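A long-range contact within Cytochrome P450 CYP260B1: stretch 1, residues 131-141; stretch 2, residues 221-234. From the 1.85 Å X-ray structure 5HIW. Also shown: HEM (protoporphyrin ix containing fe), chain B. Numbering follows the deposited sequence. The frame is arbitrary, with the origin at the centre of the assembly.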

# COMPACT_ATOMS: atom_id res chain seq x y z
N MET A 131 9.93 -7.75 5.94
CA MET A 131 8.68 -7.81 6.75
C MET A 131 7.51 -8.54 6.06
O MET A 131 7.05 -9.59 6.55
CB MET A 131 8.27 -6.39 7.26
CG MET A 131 9.11 -5.90 8.39
SD MET A 131 8.92 -6.93 9.87
CE MET A 131 7.15 -6.70 10.13
N PRO A 132 7.02 -8.03 4.93
CA PRO A 132 5.98 -8.75 4.25
C PRO A 132 6.36 -10.13 3.68
O PRO A 132 5.51 -11.01 3.62
CB PRO A 132 5.54 -7.80 3.15
CG PRO A 132 6.66 -6.88 3.01
CD PRO A 132 7.23 -6.70 4.34
N MET A 133 7.65 -10.36 3.35
CA MET A 133 8.05 -11.69 2.96
C MET A 133 7.84 -12.71 4.10
O MET A 133 7.26 -13.77 3.83
CB MET A 133 9.53 -11.74 2.52
CG MET A 133 9.72 -11.07 1.18
SD MET A 133 11.44 -11.25 0.56
CE MET A 133 11.40 -12.97 0.10
N GLY A 134 8.23 -12.37 5.33
CA GLY A 134 7.96 -13.22 6.47
C GLY A 134 6.50 -13.25 6.91
O GLY A 134 5.90 -14.32 7.24
N VAL A 135 5.87 -12.10 6.89
CA VAL A 135 4.49 -12.03 7.44
C VAL A 135 3.48 -12.74 6.61
O VAL A 135 2.58 -13.40 7.13
CB VAL A 135 4.09 -10.53 7.70
CG1 VAL A 135 2.54 -10.41 7.86
CG2 VAL A 135 4.85 -9.95 8.86
N THR A 136 3.56 -12.65 5.28
CA THR A 136 2.55 -13.15 4.41
C THR A 136 2.50 -14.69 4.51
O THR A 136 1.44 -15.25 4.60
CB THR A 136 2.85 -12.79 2.91
OG1 THR A 136 3.00 -11.36 2.81
CG2 THR A 136 1.80 -13.35 1.90
N SER A 137 3.65 -15.34 4.42
CA SER A 137 3.68 -16.82 4.52
C SER A 137 3.16 -17.27 5.89
O SER A 137 2.37 -18.21 5.94
CB SER A 137 5.08 -17.39 4.25
OG SER A 137 5.27 -17.28 2.83
N ALA A 138 3.56 -16.60 6.94
CA ALA A 138 3.11 -16.98 8.30
C ALA A 138 1.65 -16.78 8.54
O ALA A 138 1.00 -17.62 9.19
CB ALA A 138 3.87 -16.27 9.33
N LEU A 139 1.11 -15.66 8.07
CA LEU A 139 -0.35 -15.44 8.12
C LEU A 139 -1.15 -16.50 7.41
O LEU A 139 -2.25 -16.81 7.85
CB LEU A 139 -0.80 -14.10 7.56
CG LEU A 139 -0.44 -12.87 8.39
CD1 LEU A 139 -0.80 -11.58 7.64
CD2 LEU A 139 -1.14 -12.80 9.74
N PHE A 140 -0.67 -16.98 6.25
CA PHE A 140 -1.48 -17.81 5.44
C PHE A 140 -1.07 -19.30 5.38
O PHE A 140 -1.64 -20.03 4.56
CB PHE A 140 -1.67 -17.21 4.05
CG PHE A 140 -2.28 -15.81 4.05
CD1 PHE A 140 -3.59 -15.59 4.53
CD2 PHE A 140 -1.56 -14.70 3.60
CE1 PHE A 140 -4.14 -14.30 4.52
CE2 PHE A 140 -2.07 -13.44 3.63
CZ PHE A 140 -3.40 -13.22 4.05
N GLY A 141 -0.19 -19.71 6.27
CA GLY A 141 0.17 -21.14 6.48
C GLY A 141 1.02 -21.63 5.32
O GLY A 141 1.07 -22.81 5.07
N VAL A 221 -10.15 -15.22 -1.32
CA VAL A 221 -10.02 -14.17 -0.31
C VAL A 221 -8.51 -13.96 -0.02
O VAL A 221 -8.01 -12.83 0.02
CB VAL A 221 -10.84 -14.51 0.98
CG1 VAL A 221 -10.50 -13.52 2.10
CG2 VAL A 221 -12.31 -14.50 0.66
N VAL A 222 -7.82 -15.04 0.24
CA VAL A 222 -6.39 -14.99 0.58
C VAL A 222 -5.63 -14.29 -0.55
O VAL A 222 -4.85 -13.40 -0.26
CB VAL A 222 -5.78 -16.38 0.87
CG1 VAL A 222 -4.25 -16.35 1.03
CG2 VAL A 222 -6.40 -17.01 2.10
N LEU A 223 -5.86 -14.69 -1.79
CA LEU A 223 -5.09 -14.09 -2.90
C LEU A 223 -5.40 -12.63 -3.00
O LEU A 223 -4.50 -11.80 -3.27
CB LEU A 223 -5.35 -14.76 -4.24
CG LEU A 223 -4.50 -16.03 -4.31
CD1 LEU A 223 -5.01 -17.09 -5.32
CD2 LEU A 223 -3.06 -15.69 -4.58
N THR A 224 -6.65 -12.23 -2.73
CA THR A 224 -6.92 -10.78 -2.70
C THR A 224 -6.11 -10.06 -1.63
O THR A 224 -5.55 -8.94 -1.94
CB THR A 224 -8.42 -10.49 -2.60
OG1 THR A 224 -9.03 -10.88 -3.82
CG2 THR A 224 -8.73 -9.07 -2.33
N LEU A 225 -5.98 -10.67 -0.44
CA LEU A 225 -5.23 -10.06 0.61
C LEU A 225 -3.73 -10.04 0.26
O LEU A 225 -3.03 -9.07 0.60
CB LEU A 225 -5.41 -10.75 1.93
CG LEU A 225 -6.93 -10.71 2.42
CD1 LEU A 225 -7.10 -11.49 3.69
CD2 LEU A 225 -7.40 -9.26 2.57
N ILE A 226 -3.23 -11.12 -0.33
CA ILE A 226 -1.81 -11.14 -0.76
C ILE A 226 -1.49 -10.03 -1.77
O ILE A 226 -0.58 -9.20 -1.54
CB ILE A 226 -1.42 -12.52 -1.29
CG1 ILE A 226 -1.36 -13.51 -0.13
CG2 ILE A 226 -0.04 -12.43 -1.92
CD1 ILE A 226 -1.25 -14.95 -0.55
N LEU A 227 -2.27 -9.93 -2.81
CA LEU A 227 -2.05 -8.93 -3.84
C LEU A 227 -2.20 -7.53 -3.32
O LEU A 227 -1.51 -6.61 -3.80
CB LEU A 227 -2.98 -9.12 -5.05
CG LEU A 227 -2.81 -10.45 -5.83
CD1 LEU A 227 -3.96 -10.68 -6.85
CD2 LEU A 227 -1.44 -10.57 -6.54
N GLY A 228 -3.14 -7.34 -2.38
CA GLY A 228 -3.30 -6.00 -1.82
C GLY A 228 -2.24 -5.58 -0.83
O GLY A 228 -2.05 -4.38 -0.64
N SER A 229 -1.52 -6.53 -0.21
CA SER A 229 -0.54 -6.20 0.82
C SER A 229 0.91 -6.38 0.50
O SER A 229 1.73 -5.79 1.19
CB SER A 229 -0.75 -7.09 2.05
OG SER A 229 -0.61 -8.51 1.67
N TYR A 230 1.24 -7.22 -0.49
CA TYR A 230 2.62 -7.79 -0.52
C TYR A 230 3.64 -6.74 -0.86
O TYR A 230 4.70 -6.66 -0.16
CB TYR A 230 2.75 -8.88 -1.54
CG TYR A 230 3.93 -9.76 -1.30
CD1 TYR A 230 3.96 -10.64 -0.22
CD2 TYR A 230 5.03 -9.69 -2.14
CE1 TYR A 230 5.07 -11.42 0.03
CE2 TYR A 230 6.11 -10.54 -1.98
CZ TYR A 230 6.14 -11.39 -0.91
OH TYR A 230 7.23 -12.16 -0.72
N GLU A 231 3.32 -5.97 -1.87
CA GLU A 231 4.16 -4.78 -2.21
C GLU A 231 3.83 -3.45 -1.53
O GLU A 231 4.74 -2.71 -1.13
CB GLU A 231 4.29 -4.61 -3.69
CG GLU A 231 5.25 -5.70 -4.21
CD GLU A 231 5.64 -5.53 -5.69
OE1 GLU A 231 5.61 -4.37 -6.16
OE2 GLU A 231 5.97 -6.57 -6.39
N THR A 232 2.56 -3.20 -1.32
CA THR A 232 2.12 -1.98 -0.62
C THR A 232 2.81 -1.87 0.70
O THR A 232 3.29 -0.80 1.08
CB THR A 232 0.58 -1.93 -0.44
OG1 THR A 232 0.15 -3.15 0.20
CG2 THR A 232 -0.19 -1.76 -1.80
N THR A 233 2.84 -2.98 1.49
CA THR A 233 3.44 -2.94 2.76
C THR A 233 4.89 -2.45 2.73
O THR A 233 5.30 -1.68 3.60
CB THR A 233 3.39 -4.37 3.44
OG1 THR A 233 2.02 -4.77 3.57
CG2 THR A 233 4.01 -4.27 4.80
N SER A 234 5.67 -2.94 1.74
CA SER A 234 7.05 -2.52 1.63
C SER A 234 7.23 -1.01 1.36
O SER A 234 8.05 -0.38 2.05
CB SER A 234 7.74 -3.32 0.49
OG SER A 234 7.88 -4.69 0.90
CHA HEM B . -7.87 -1.02 -1.35
CHB HEM B . -3.73 1.35 -0.38
CHC HEM B . -2.35 -2.24 2.49
CHD HEM B . -5.94 -4.88 0.74
C1A HEM B . -6.92 -0.04 -1.29
C2A HEM B . -6.99 1.23 -1.93
C3A HEM B . -5.85 1.92 -1.62
C4A HEM B . -5.00 1.02 -0.89
CMA HEM B . -5.48 3.33 -2.11
CAA HEM B . -8.20 1.79 -2.67
CBA HEM B . -8.24 1.23 -4.10
CGA HEM B . -9.23 1.93 -4.96
O1A HEM B . -10.13 2.67 -4.43
O2A HEM B . -9.06 1.95 -6.21
C1B HEM B . -2.98 0.58 0.42
C2B HEM B . -1.77 1.05 1.02
C3B HEM B . -1.39 0.02 1.86
C4B HEM B . -2.35 -1.07 1.73
CMB HEM B . -0.98 2.36 0.80
CAB HEM B . -0.16 0.09 2.61
CBB HEM B . 0.51 -0.85 3.20
C1C HEM B . -3.22 -3.30 2.27
C2C HEM B . -3.11 -4.54 2.98
C3C HEM B . -4.14 -5.28 2.46
C4C HEM B . -4.81 -4.54 1.45
CMC HEM B . -2.04 -4.75 4.02
CAC HEM B . -4.54 -6.66 2.84
CBC HEM B . -4.32 -7.11 4.07
C1D HEM B . -6.74 -3.99 0.03
C2D HEM B . -8.01 -4.47 -0.58
C3D HEM B . -8.55 -3.41 -1.16
C4D HEM B . -7.63 -2.30 -0.89
CMD HEM B . -8.54 -5.89 -0.61
CAD HEM B . -9.90 -3.31 -1.88
CBD HEM B . -10.94 -2.86 -0.87
CGD HEM B . -12.35 -2.76 -1.46
O1D HEM B . -12.55 -2.63 -2.70
O2D HEM B . -13.37 -2.79 -0.70
NA HEM B . -5.67 -0.13 -0.64
NB HEM B . -3.34 -0.61 0.97
NC HEM B . -4.24 -3.28 1.42
ND HEM B . -6.54 -2.67 -0.20
FE HEM B . -5.00 -1.65 0.40
O HOH W 1 0.83 -9.48 3.83
O HOH W 2 -3.89 -2.38 -1.48

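No direct hydrogen bond joins the two stretches; the polar link between them runs through a water that bridges two buried residues. Water 1 donates to Thr 136 OG1 at 3.0 Å and to Ser 229 OG at 2.8 Å, bridging hydroxyls that are each already committed within their own helix. Thr 136 OG1 donates to Pro 132 O (2.7 Å), and Ser 229 OG donates to Leu 225 O (2.7 Å). With their own protons spent on backbone carbonyls one turn back, both hydroxyls are left to accept from the water.

The helices containing these residues run nearly antiparallel, at 171°, with their axes no closer than 11.3 Å. Such spacing leaves room for side chains between the backbones, and contacts recur about once per helical turn: Pro 132 lies opposite Tyr 230, Thr 136 opposite Ile 226, and Phe 140 opposite Val 222.

At one end, the Phe 140 ring fills the gap. Val 222 CG1 sits over one face, 3.8 Å from the ring centroid and 21° off its normal, a CH-pi contact. Phe 140 CZ also packs against Leu 225 CB, and Phe 140 CE2 against Ile 226 CG1, both at 3.8 Å. A flat aromatic side chain suits this place because it meets three aliphatic residues at once. The CA-to-CB bond of Ile 226 points sideways relative to stretch 1, though the side chain comes nearer toward its end; Ile 226 CG1 also packs against Thr 136 CG2 at 3.8 Å. Thr 136 thus serves two environments, its methyl packing on aliphatic carbon while its hydroxyl holds the water.

Tyr 230 and Pro 132 make up most of the other end. The CA-to-CB bond of Tyr 230 points sideways, and the t rotamer at chi1 carries the ring across to stretch 1. Thr 136 OG1 approaches the ring edge, 3.3 Å from Tyr 230 CD1, while Met 133 CG lies 4.2 Å from Tyr 230 CZ and 3.3 Å from Tyr 230 OH. That phenolic oxygen is hydrogen-bonded elsewhere in the structure. The CA-to-CB bond of Pro 132 points toward stretch 2, and its CA lies 5.9 Å from Tyr 230 CA, the closest CA pair in the register. Pro 132 CB packs 3.6 Å from Tyr 230 O, and Pro 132 CG lies 3.3 Å from Ser 234 OG.

The contact buries 487 Å² in total, to which Phe 140, Tyr 230 and Pro 132 contribute most. Stretch 2 also borders the heme: a CB on Gly 228 would lie 2.5 Å from HEM CHD, a clash that glycine avoids. Gly 228 O accepts from water 2 at 2.8 Å, and that water binds HEM FE at 2.3 Å.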